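Local coordinates for protein NAD-dependent epimerase/dehydratase (Bacteroides thetaiotaomicron, PDB 3DHN) that probably binds NAD(P) in a Rossmann-type domain and may act as an oxidoreductase or epimerase, its substrate being unknown, at residues Cys62-Ser73 / Val99-Val110; Glu152-Ala163 / His210-Gly218. All coordinates share one frame; numbering follows the deposited sequence.

Contact 1 (Cys62-Ser73 / Val99-Val110)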
loop_
_atom_site.group_PDB
_atom_site.type_symbol
_atom_site.label_atom_id
_atom_site.label_comp_id
_atom_site.label_asym_id
_atom_site.label_seq_id
_atom_site.Cartn_x
_atom_site.Cartn_y
_atom_site.Cartn_z
ATOM N N CYS A 62 -16.681 6.768 0.996
ATOM C CA CYS A 62 -16.720 8.232 1.009
ATOM C C CYS A 62 -16.992 8.789 2.406
ATOM O O CYS A 62 -16.329 9.722 2.865
ATOM C CB CYS A 62 -17.808 8.735 0.049
ATOM S SG CYS A 62 -18.097 10.534 0.055
ATOM N N GLU A 63 -17.971 8.197 3.079
ATOM C CA GLU A 63 -18.381 8.640 4.405
ATOM C C GLU A 63 -17.310 8.569 5.489
ATOM O O GLU A 63 -17.137 9.526 6.249
ATOM C CB GLU A 63 -19.619 7.845 4.839
ATOM C CG GLU A 63 -20.438 8.476 5.968
ATOM C CD GLU A 63 -20.936 9.875 5.634
ATOM O OE1 GLU A 63 -21.315 10.112 4.465
ATOM O OE2 GLU A 63 -20.958 10.732 6.543
ATOM N N VAL A 64 -16.588 7.450 5.561
ATOM C CA VAL A 64 -15.554 7.279 6.584
ATOM C C VAL A 64 -14.282 8.097 6.354
ATOM O O VAL A 64 -13.524 8.342 7.294
ATOM C CB VAL A 64 -15.154 5.788 6.739
ATOM C CG1 VAL A 64 -14.376 5.310 5.520
ATOM C CG2 VAL A 64 -14.331 5.606 8.001
ATOM N N CYS A 65 -14.046 8.530 5.118
ATOM C CA CYS A 65 -12.849 9.308 4.805
ATOM C C CYS A 65 -13.028 10.823 4.930
ATOM O O CYS A 65 -12.050 11.571 4.880
ATOM C CB CYS A 65 -12.357 8.970 3.394
ATOM S SG CYS A 65 -11.805 7.257 3.184
ATOM N N LYS A 66 -14.269 11.278 5.089
ATOM C CA LYS A 66 -14.536 12.711 5.227
ATOM C C LYS A 66 -13.729 13.339 6.361
ATOM O O LYS A 66 -13.708 12.824 7.479
ATOM C CB LYS A 66 -16.027 12.965 5.495
ATOM C CG LYS A 66 -16.938 12.873 4.279
ATOM C CD LYS A 66 -18.399 13.072 4.683
ATOM C CE LYS A 66 -19.347 12.905 3.502
ATOM N NZ LYS A 66 -20.774 12.971 3.936
ATOM N N GLY A 67 -13.065 14.451 6.062
ATOM C CA GLY A 67 -12.294 15.154 7.073
ATOM C C GLY A 67 -10.833 14.767 7.216
ATOM O O GLY A 67 -10.037 15.511 7.796
ATOM N N ALA A 68 -10.468 13.606 6.688
ATOM C CA ALA A 68 -9.094 13.148 6.796
ATOM C C ALA A 68 -8.127 13.996 5.973
ATOM O O ALA A 68 -8.491 14.550 4.933
ATOM C CB ALA A 68 -9.006 11.689 6.369
ATOM N N ASP A 69 -6.894 14.094 6.463
ATOM C CA ASP A 69 -5.841 14.841 5.784
ATOM C C ASP A 69 -5.286 13.970 4.646
ATOM O O ASP A 69 -4.838 14.480 3.620
ATOM C CB ASP A 69 -4.718 15.189 6.775
ATOM C CG ASP A 69 -5.180 16.139 7.889
ATOM O OD1 ASP A 69 -4.401 16.367 8.842
ATOM O OD2 ASP A 69 -6.314 16.666 7.812
ATOM N N ALA A 70 -5.322 12.653 4.839
ATOM C CA ALA A 70 -4.842 11.694 3.842
ATOM C C ALA A 70 -5.397 10.304 4.134
ATOM O O ALA A 70 -5.812 10.002 5.264
ATOM C CB ALA A 70 -3.311 11.648 3.835
ATOM N N VAL A 71 -5.403 9.461 3.106
ATOM C CA VAL A 71 -5.896 8.096 3.233
ATOM C C VAL A 71 -4.876 7.106 2.679
ATOM O O VAL A 71 -4.308 7.319 1.610
ATOM C CB VAL A 71 -7.223 7.896 2.458
ATOM C CG1 VAL A 71 -7.586 6.405 2.396
ATOM C CG2 VAL A 71 -8.344 8.675 3.129
ATOM N N ILE A 72 -4.642 6.031 3.425
ATOM C CA ILE A 72 -3.736 4.974 3.008
ATOM C C ILE A 72 -4.592 3.717 2.922
ATOM O O ILE A 72 -5.345 3.412 3.851
ATOM C CB ILE A 72 -2.623 4.704 4.046
ATOM C CG1 ILE A 72 -1.760 5.948 4.243
ATOM C CG2 ILE A 72 -1.770 3.515 3.592
ATOM C CD1 ILE A 72 -0.768 5.818 5.399
ATOM N N SER A 73 -4.493 2.995 1.810
ATOM C CA SER A 73 -5.259 1.769 1.655
ATOM C C SER A 73 -4.361 0.543 1.520
ATOM O O SER A 73 -3.489 0.496 0.645
ATOM C CB SER A 73 -6.180 1.852 0.439
ATOM O OG SER A 73 -6.840 0.608 0.236
ATOM N N VAL A 99 -12.553 7.923 -2.039
ATOM C CA VAL A 99 -11.630 8.861 -1.411
ATOM C C VAL A 99 -11.692 10.239 -2.085
ATOM O O VAL A 99 -11.611 11.273 -1.415
ATOM C CB VAL A 99 -10.180 8.324 -1.464
ATOM C CG1 VAL A 99 -9.218 9.372 -0.962
ATOM C CG2 VAL A 99 -10.062 7.062 -0.613
ATOM N N LYS A 100 -11.837 10.254 -3.406
ATOM C CA LYS A 100 -11.918 11.520 -4.137
ATOM C C LYS A 100 -13.234 12.239 -3.831
ATOM O O LYS A 100 -13.258 13.450 -3.629
ATOM C CB LYS A 100 -11.808 11.282 -5.649
ATOM C CG LYS A 100 -10.401 10.949 -6.128
ATOM C CD LYS A 100 -10.318 10.911 -7.652
ATOM C CE LYS A 100 -11.213 9.821 -8.233
ATOM N NZ LYS A 100 -11.091 9.697 -9.714
ATOM N N LYS A 101 -14.325 11.484 -3.781
ATOM C CA LYS A 101 -15.628 12.076 -3.517
ATOM C C LYS A 101 -15.724 12.655 -2.109
ATOM O O LYS A 101 -16.598 13.472 -1.833
ATOM C CB LYS A 101 -16.733 11.041 -3.753
ATOM C CG LYS A 101 -18.143 11.574 -3.540
ATOM C CD LYS A 101 -19.185 10.617 -4.097
ATOM C CE LYS A 101 -19.143 10.600 -5.625
ATOM N NZ LYS A 101 -19.425 11.950 -6.210
ATOM N N ALA A 102 -14.814 12.244 -1.228
ATOM C CA ALA A 102 -14.801 12.731 0.146
ATOM C C ALA A 102 -14.040 14.050 0.260
ATOM O O ALA A 102 -14.116 14.735 1.281
ATOM C CB ALA A 102 -14.178 11.689 1.065
ATOM N N GLY A 103 -13.289 14.389 -0.783
ATOM C CA GLY A 103 -12.546 15.638 -0.773
ATOM C C GLY A 103 -11.093 15.606 -0.330
ATOM O O GLY A 103 -10.468 16.664 -0.220
ATOM N N VAL A 104 -10.535 14.421 -0.084
ATOM C CA VAL A 104 -9.137 14.346 0.350
ATOM C C VAL A 104 -8.219 14.467 -0.868
ATOM O O VAL A 104 -8.522 13.959 -1.952
ATOM C CB VAL A 104 -8.837 13.032 1.114
ATOM C CG1 VAL A 104 -10.075 12.581 1.898
ATOM C CG2 VAL A 104 -8.359 11.972 0.170
ATOM N N ASN A 105 -7.094 15.147 -0.681
ATOM C CA ASN A 105 -6.152 15.388 -1.765
ATOM C C ASN A 105 -4.934 14.465 -1.841
ATOM O O ASN A 105 -4.161 14.550 -2.797
ATOM C CB ASN A 105 -5.671 16.840 -1.692
ATOM C CG ASN A 105 -6.822 17.842 -1.666
ATOM O OD1 ASN A 105 -7.664 17.865 -2.566
ATOM N ND2 ASN A 105 -6.856 18.675 -0.629
ATOM N N ARG A 106 -4.767 13.591 -0.852
ATOM C CA ARG A 106 -3.622 12.681 -0.812
ATOM C C ARG A 106 -4.040 11.235 -0.532
ATOM O O ARG A 106 -4.664 10.944 0.489
ATOM C CB ARG A 106 -2.651 13.153 0.270
ATOM C CG ARG A 106 -1.388 12.334 0.408
ATOM C CD ARG A 106 -0.249 12.872 -0.448
ATOM N NE ARG A 106 1.029 12.341 0.021
ATOM C CZ ARG A 106 2.101 12.160 -0.742
ATOM N NH1 ARG A 106 2.074 12.471 -2.034
ATOM N NH2 ARG A 106 3.199 11.635 -0.212
ATOM N N PHE A 107 -3.673 10.331 -1.436
ATOM C CA PHE A 107 -4.023 8.916 -1.311
ATOM C C PHE A 107 -2.798 8.040 -1.556
ATOM O O PHE A 107 -2.157 8.151 -2.600
ATOM C CB PHE A 107 -5.125 8.590 -2.335
ATOM C CG PHE A 107 -5.489 7.129 -2.425
ATOM C CD1 PHE A 107 -6.072 6.469 -1.349
ATOM C CD2 PHE A 107 -5.302 6.426 -3.615
ATOM C CE1 PHE A 107 -6.463 5.136 -1.456
ATOM C CE2 PHE A 107 -5.689 5.091 -3.730
ATOM C CZ PHE A 107 -6.271 4.448 -2.654
ATOM N N LEU A 108 -2.464 7.189 -0.586
ATOM C CA LEU A 108 -1.319 6.277 -0.715
ATOM C C LEU A 108 -1.839 4.842 -0.732
ATOM O O LEU A 108 -2.665 4.458 0.098
ATOM C CB LEU A 108 -0.339 6.462 0.445
ATOM C CG LEU A 108 0.276 7.860 0.600
ATOM C CD1 LEU A 108 -0.544 8.671 1.607
ATOM C CD2 LEU A 108 1.709 7.736 1.081
HETATM N N MSE A 109 -1.353 4.046 -1.676
HETATM C CA MSE A 109 -1.822 2.674 -1.814
HETATM C C MSE A 109 -0.720 1.621 -1.754
HETATM O O MSE A 109 0.360 1.800 -2.309
HETATM C CB MSE A 109 -2.573 2.543 -3.145
HETATM C CG MSE A 109 -3.273 1.208 -3.389
HETATM SE SE MSE A 109 -4.158 1.136 -5.138
HETATM C CE MSE A 109 -4.614 -0.746 -5.190
ATOM N N VAL A 110 -0.986 0.523 -1.061
ATOM C CA VAL A 110 -0.020 -0.568 -1.001
ATOM C C VAL A 110 -0.107 -1.253 -2.369
ATOM O O VAL A 110 -1.166 -1.748 -2.753
ATOM C CB VAL A 110 -0.388 -1.586 0.097
ATOM C CG1 VAL A 110 0.558 -2.788 0.043
ATOM C CG2 VAL A 110 -0.335 -0.909 1.463
#

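Contact 2 (Glu152-Ala163 / His210-Gly218)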
loop_
_atom_site.group_PDB
_atom_site.type_symbol
_atom_site.label_atom_id
_atom_site.label_comp_id
_atom_site.label_asym_id
_atom_site.label_seq_id
_atom_site.Cartn_x
_atom_site.Cartn_y
_atom_site.Cartn_z
ATOM N N GLU A 152 -4.973 8.880 -13.745
ATOM C CA GLU A 152 -5.600 9.694 -12.711
ATOM C C GLU A 152 -4.853 11.002 -12.446
ATOM O O GLU A 152 -3.645 11.000 -12.191
ATOM C CB GLU A 152 -5.685 8.882 -11.420
ATOM C CG GLU A 152 -6.285 9.617 -10.236
ATOM C CD GLU A 152 -7.755 9.933 -10.432
ATOM O OE1 GLU A 152 -8.069 10.923 -11.129
ATOM O OE2 GLU A 152 -8.595 9.176 -9.896
ATOM N N LYS A 153 -5.571 12.119 -12.485
ATOM C CA LYS A 153 -4.951 13.416 -12.244
ATOM C C LYS A 153 -5.732 14.236 -11.227
ATOM O O LYS A 153 -5.310 15.326 -10.850
ATOM C CB LYS A 153 -4.849 14.219 -13.546
ATOM C CG LYS A 153 -3.865 13.667 -14.568
ATOM C CD LYS A 153 -3.512 14.721 -15.603
ATOM C CE LYS A 153 -2.451 14.222 -16.570
ATOM N NZ LYS A 153 -2.938 13.090 -17.408
ATOM N N GLU A 154 -6.862 13.707 -10.771
ATOM C CA GLU A 154 -7.690 14.446 -9.831
ATOM C C GLU A 154 -7.412 14.210 -8.355
ATOM O O GLU A 154 -8.216 14.563 -7.505
ATOM C CB GLU A 154 -9.168 14.203 -10.160
ATOM C CG GLU A 154 -9.492 14.504 -11.630
ATOM C CD GLU A 154 -10.979 14.533 -11.930
ATOM O OE1 GLU A 154 -11.632 15.558 -11.636
ATOM O OE2 GLU A 154 -11.501 13.528 -12.455
ATOM N N ILE A 155 -6.263 13.610 -8.054
ATOM C CA ILE A 155 -5.850 13.387 -6.676
ATOM C C ILE A 155 -4.349 13.122 -6.662
ATOM O O ILE A 155 -3.785 12.688 -7.665
ATOM C CB ILE A 155 -6.587 12.177 -6.034
ATOM C CG1 ILE A 155 -6.318 12.145 -4.526
ATOM C CG2 ILE A 155 -6.124 10.867 -6.679
ATOM C CD1 ILE A 155 -7.172 11.133 -3.780
ATOM N N ASP A 156 -3.687 13.410 -5.546
ATOM C CA ASP A 156 -2.255 13.138 -5.466
ATOM C C ASP A 156 -2.081 11.723 -4.924
ATOM O O ASP A 156 -2.104 11.496 -3.715
ATOM C CB ASP A 156 -1.545 14.153 -4.564
ATOM C CG ASP A 156 -0.063 13.851 -4.407
ATOM O OD1 ASP A 156 0.475 13.065 -5.221
ATOM O OD2 ASP A 156 0.571 14.400 -3.478
ATOM N N TRP A 157 -1.929 10.766 -5.836
ATOM C CA TRP A 157 -1.778 9.362 -5.468
ATOM C C TRP A 157 -0.336 8.890 -5.494
ATOM O O TRP A 157 0.509 9.455 -6.185
ATOM C CB TRP A 157 -2.594 8.470 -6.411
ATOM C CG TRP A 157 -2.188 8.588 -7.867
ATOM C CD1 TRP A 157 -2.632 9.509 -8.768
ATOM C CD2 TRP A 157 -1.234 7.773 -8.566
ATOM N NE1 TRP A 157 -2.016 9.321 -9.986
ATOM C CE2 TRP A 157 -1.154 8.263 -9.889
ATOM C CE3 TRP A 157 -0.437 6.680 -8.201
ATOM C CZ2 TRP A 157 -0.312 7.697 -10.850
ATOM C CZ3 TRP A 157 0.406 6.117 -9.158
ATOM C CH2 TRP A 157 0.460 6.627 -10.467
ATOM N N VAL A 158 -0.071 7.832 -4.739
ATOM C CA VAL A 158 1.252 7.222 -4.676
ATOM C C VAL A 158 1.015 5.719 -4.550
ATOM O O VAL A 158 0.304 5.265 -3.646
ATOM C CB VAL A 158 2.059 7.720 -3.448
ATOM C CG1 VAL A 158 3.413 7.043 -3.408
ATOM C CG2 VAL A 158 2.255 9.225 -3.516
ATOM N N PHE A 159 1.583 4.955 -5.477
ATOM C CA PHE A 159 1.462 3.495 -5.493
ATOM C C PHE A 159 2.824 2.981 -5.010
ATOM O O PHE A 159 3.839 3.179 -5.683
ATOM C CB PHE A 159 1.182 3.034 -6.934
ATOM C CG PHE A 159 0.806 1.586 -7.069
ATOM C CD1 PHE A 159 -0.416 1.116 -6.585
ATOM C CD2 PHE A 159 1.633 0.705 -7.771
ATOM C CE1 PHE A 159 -0.814 -0.217 -6.807
ATOM C CE2 PHE A 159 1.255 -0.619 -7.999
ATOM C CZ PHE A 159 0.023 -1.085 -7.516
ATOM N N PHE A 160 2.855 2.324 -3.853
ATOM C CA PHE A 160 4.122 1.838 -3.298
ATOM C C PHE A 160 4.346 0.337 -3.530
ATOM O O PHE A 160 3.807 -0.511 -2.816
ATOM C CB PHE A 160 4.164 2.187 -1.797
ATOM C CG PHE A 160 5.520 2.010 -1.141
ATOM C CD1 PHE A 160 6.683 1.908 -1.897
ATOM C CD2 PHE A 160 5.623 1.971 0.256
ATOM C CE1 PHE A 160 7.932 1.762 -1.277
ATOM C CE2 PHE A 160 6.862 1.830 0.884
ATOM C CZ PHE A 160 8.021 1.725 0.117
ATOM N N SER A 161 5.139 0.025 -4.551
ATOM C CA SER A 161 5.456 -1.363 -4.909
ATOM C C SER A 161 6.500 -1.974 -3.980
ATOM O O SER A 161 7.656 -1.545 -3.975
ATOM C CB SER A 161 6.010 -1.446 -6.343
ATOM O OG SER A 161 5.030 -1.211 -7.342
ATOM N N PRO A 162 6.116 -2.986 -3.183
ATOM C CA PRO A 162 7.078 -3.627 -2.276
ATOM C C PRO A 162 8.024 -4.507 -3.089
ATOM O O PRO A 162 7.841 -4.657 -4.295
ATOM C CB PRO A 162 6.186 -4.481 -1.377
ATOM C CG PRO A 162 5.041 -4.850 -2.303
ATOM C CD PRO A 162 4.760 -3.536 -2.992
ATOM N N ALA A 163 9.021 -5.093 -2.433
ATOM C CA ALA A 163 9.958 -5.997 -3.100
ATOM C C ALA A 163 9.200 -7.291 -3.425
ATOM O O ALA A 163 8.170 -7.573 -2.815
ATOM C CB ALA A 163 11.148 -6.305 -2.183
ATOM N N HIS A 210 7.047 12.000 -3.211
ATOM C CA HIS A 210 6.455 11.511 -4.449
ATOM C C HIS A 210 5.041 12.026 -4.701
ATOM O O HIS A 210 4.256 12.209 -3.765
ATOM C CB HIS A 210 6.451 9.977 -4.461
ATOM C CG HIS A 210 7.819 9.374 -4.451
ATOM N ND1 HIS A 210 8.440 8.945 -3.298
ATOM C CD2 HIS A 210 8.698 9.150 -5.457
ATOM C CE1 HIS A 210 9.641 8.481 -3.593
ATOM N NE2 HIS A 210 9.822 8.594 -4.898
ATOM N N HIS A 211 4.727 12.246 -5.975
ATOM C CA HIS A 211 3.411 12.745 -6.373
ATOM C C HIS A 211 2.896 12.109 -7.655
ATOM O O HIS A 211 3.566 12.139 -8.688
ATOM C CB HIS A 211 3.468 14.266 -6.558
ATOM C CG HIS A 211 4.012 14.989 -5.369
ATOM N ND1 HIS A 211 3.283 15.174 -4.213
ATOM C CD2 HIS A 211 5.236 15.520 -5.131
ATOM C CE1 HIS A 211 4.033 15.785 -3.314
ATOM N NE2 HIS A 211 5.223 16.006 -3.846
ATOM N N GLN A 212 1.692 11.552 -7.583
ATOM C CA GLN A 212 1.056 10.921 -8.737
ATOM C C GLN A 212 2.027 9.980 -9.437
ATOM O O GLN A 212 2.274 10.104 -10.640
ATOM C CB GLN A 212 0.564 11.993 -9.726
ATOM C CG GLN A 212 -0.283 13.102 -9.088
ATOM C CD GLN A 212 -0.864 14.081 -10.111
ATOM O OE1 GLN A 212 -2.079 14.185 -10.269
ATOM N NE2 GLN A 212 0.007 14.798 -10.803
ATOM N N GLU A 213 2.584 9.038 -8.682
ATOM C CA GLU A 213 3.530 8.086 -9.253
ATOM C C GLU A 213 3.780 6.873 -8.360
ATOM O O GLU A 213 3.323 6.804 -7.213
ATOM C CB GLU A 213 4.863 8.785 -9.540
ATOM C CG GLU A 213 5.644 9.207 -8.301
ATOM C CD GLU A 213 6.722 10.240 -8.618
ATOM O OE1 GLU A 213 7.465 10.044 -9.600
ATOM O OE2 GLU A 213 6.827 11.246 -7.884
ATOM N N ARG A 214 4.521 5.918 -8.898
ATOM C CA ARG A 214 4.864 4.709 -8.164
ATOM C C ARG A 214 6.332 4.760 -7.765
ATOM O O ARG A 214 7.152 5.368 -8.468
ATOM C CB ARG A 214 4.622 3.479 -9.057
ATOM C CG ARG A 214 5.029 2.122 -8.452
ATOM C CD ARG A 214 6.475 1.747 -8.791
ATOM N NE ARG A 214 6.662 1.453 -10.210
ATOM C CZ ARG A 214 6.227 0.358 -10.831
ATOM N NH1 ARG A 214 5.574 -0.584 -10.161
ATOM N NH2 ARG A 214 6.428 0.214 -12.137
ATOM N N PHE A 215 6.655 4.164 -6.616
ATOM C CA PHE A 215 8.045 4.043 -6.199
ATOM C C PHE A 215 8.186 2.669 -5.555
ATOM O O PHE A 215 7.176 1.990 -5.305
ATOM C CB PHE A 215 8.519 5.206 -5.287
ATOM C CG PHE A 215 8.016 5.163 -3.869
ATOM C CD1 PHE A 215 6.693 5.471 -3.562
ATOM C CD2 PHE A 215 8.902 4.908 -2.824
ATOM C CE1 PHE A 215 6.266 5.528 -2.232
ATOM C CE2 PHE A 215 8.484 4.963 -1.501
ATOM C CZ PHE A 215 7.161 5.277 -1.204
ATOM N N THR A 216 9.423 2.232 -5.320
ATOM C CA THR A 216 9.644 0.906 -4.776
ATOM C C THR A 216 10.764 0.839 -3.742
ATOM O O THR A 216 11.459 1.825 -3.487
ATOM C CB THR A 216 9.906 -0.097 -5.938
ATOM O OG1 THR A 216 9.920 -1.440 -5.437
ATOM C CG2 THR A 216 11.237 0.217 -6.622
ATOM N N ILE A 217 10.945 -0.342 -3.161
ATOM C CA ILE A 217 11.927 -0.528 -2.107
ATOM C C ILE A 217 12.543 -1.926 -2.159
ATOM O O ILE A 217 11.969 -2.846 -2.755
ATOM C CB ILE A 217 11.232 -0.325 -0.722
ATOM C CG1 ILE A 217 12.251 -0.347 0.412
ATOM C CG2 ILE A 217 10.182 -1.431 -0.495
ATOM C CD1 ILE A 217 11.659 0.045 1.767
ATOM N N GLY A 218 13.701 -2.081 -1.522
ATOM C CA GLY A 218 14.362 -3.377 -1.489
ATOM C C GLY A 218 15.685 -3.334 -0.750
ATOM O O GLY A 218 16.320 -2.286 -0.686
#

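Contact 1 (Cys62-Ser73 / Val99-Val110)
V71 N gives a hydrogen bond to R106 O and V71 O takes one from L108 N (2.9 Å), which sets strands 70-73 and 106-110 side by side in parallel, their short axes 12° apart, as neighbours in the Rossmann-type sheet; each is preceded by its own helix, 58-65 or 87-101. The staggered parallel pattern continues as S73 N gives to L108 O and S73 O takes V110 N (3.0 Å). On the sheet face of V71, S73 and F107, the end of F107 swings toward strand 70-73. With CG swung opposite the backbone N (chi1 174°), its CD1 lies 4.0 Å from V71 CG1 and its CE1 3.8 Å from S73 CB, while I95 and I96 of helix 87-101 pack on it as well. Replacing F107 by an alanine would probably open a gap between V71, S73 and that helix. On the other face I72 CG1 meets L108 CD1 at 4.0 Å. Near the end of helix 87-101, V99 CG2 meets V71 CG1 of the strand tip to tip at 4.0 Å; between the two helix ends A102 CB sits against C65 CB, and C62 SG rests 3.7 Å from K101 CG.

Contact 2 (Glu152-Ala163 / His210-Gly218)
F160 and F215 form an offset stack, centroids 4.0 Å apart and planes only 8° from parallel. Their first torsions differ: F160 carries CG opposite its backbone N, whereas F215 holds CG between N and the carbonyl carbon (chi1 75°), which lays its ring over that of F160. The other face of F215 receives the H210 imidazole, and V158 CG1 presses on the ring edge, 3.4 Å from F215 CE1. I217 CG2 reaches F160 CZ obliquely, and Y197 of helix 194-206 stacks on F160 as well. On the opposite side of the sheet, R214 bends at chi2 and chi3 and brings NH1 to S161 OG (2.9 Å), with the oxygen in the guanidinium plane; NE of R214 pairs with D180, and S161 OG also bonds to G112 O. The CG of R214 meets the F159 ring at its edge. Beyond it T216 OG1 bonds to S161 O at 2.7 Å. Where the strands begin, one face of the W157 indole covers the backbone of Q212 and E213, Q212 CA standing 3.7 Å from the centroid of its five-membered ring; NE1 is bound to E152 O, which restrains the indole's rotation. D156 holds H211 and Q212 with both carboxylate oxygens: OD1 accepts Q212 N, and OD2 accepts H211 ND1 at 2.9 Å in a nearly straight bond, in the imidazole plane, while R106 adds a salt bridge to OD2. Backbone bonds F159 N to E213 O, F215 N to F159 O and S161 N to F215 O complete a twisted parallel pair, the short strand axes 29° apart, within the Rossmann-type sheet of this NAD(P)-binding family.

In the fold
Contact 1 and contact 2 follow one another along the chain and build adjoining parts of one sheet, their centres about 15 Å apart: strand 106-110 pairs with 70-73 on one side and with 156-161 on the other, and 213-218 follows next. R106 is one polar joint. Besides its pairing with D156, its NH1 probably forms a hydrogen bond, 2.8 Å, to H210 O, so it meets both segments of contact 2, while NH2 pairs with E204 of helix 194-206. K100 NZ adds a salt bridge to E152 OE2 (2.6 Å), and F107 CB packs on I155 CD1 at 3.6 Å. The arrangement is consistent with the NAD(P)-binding fold of the family.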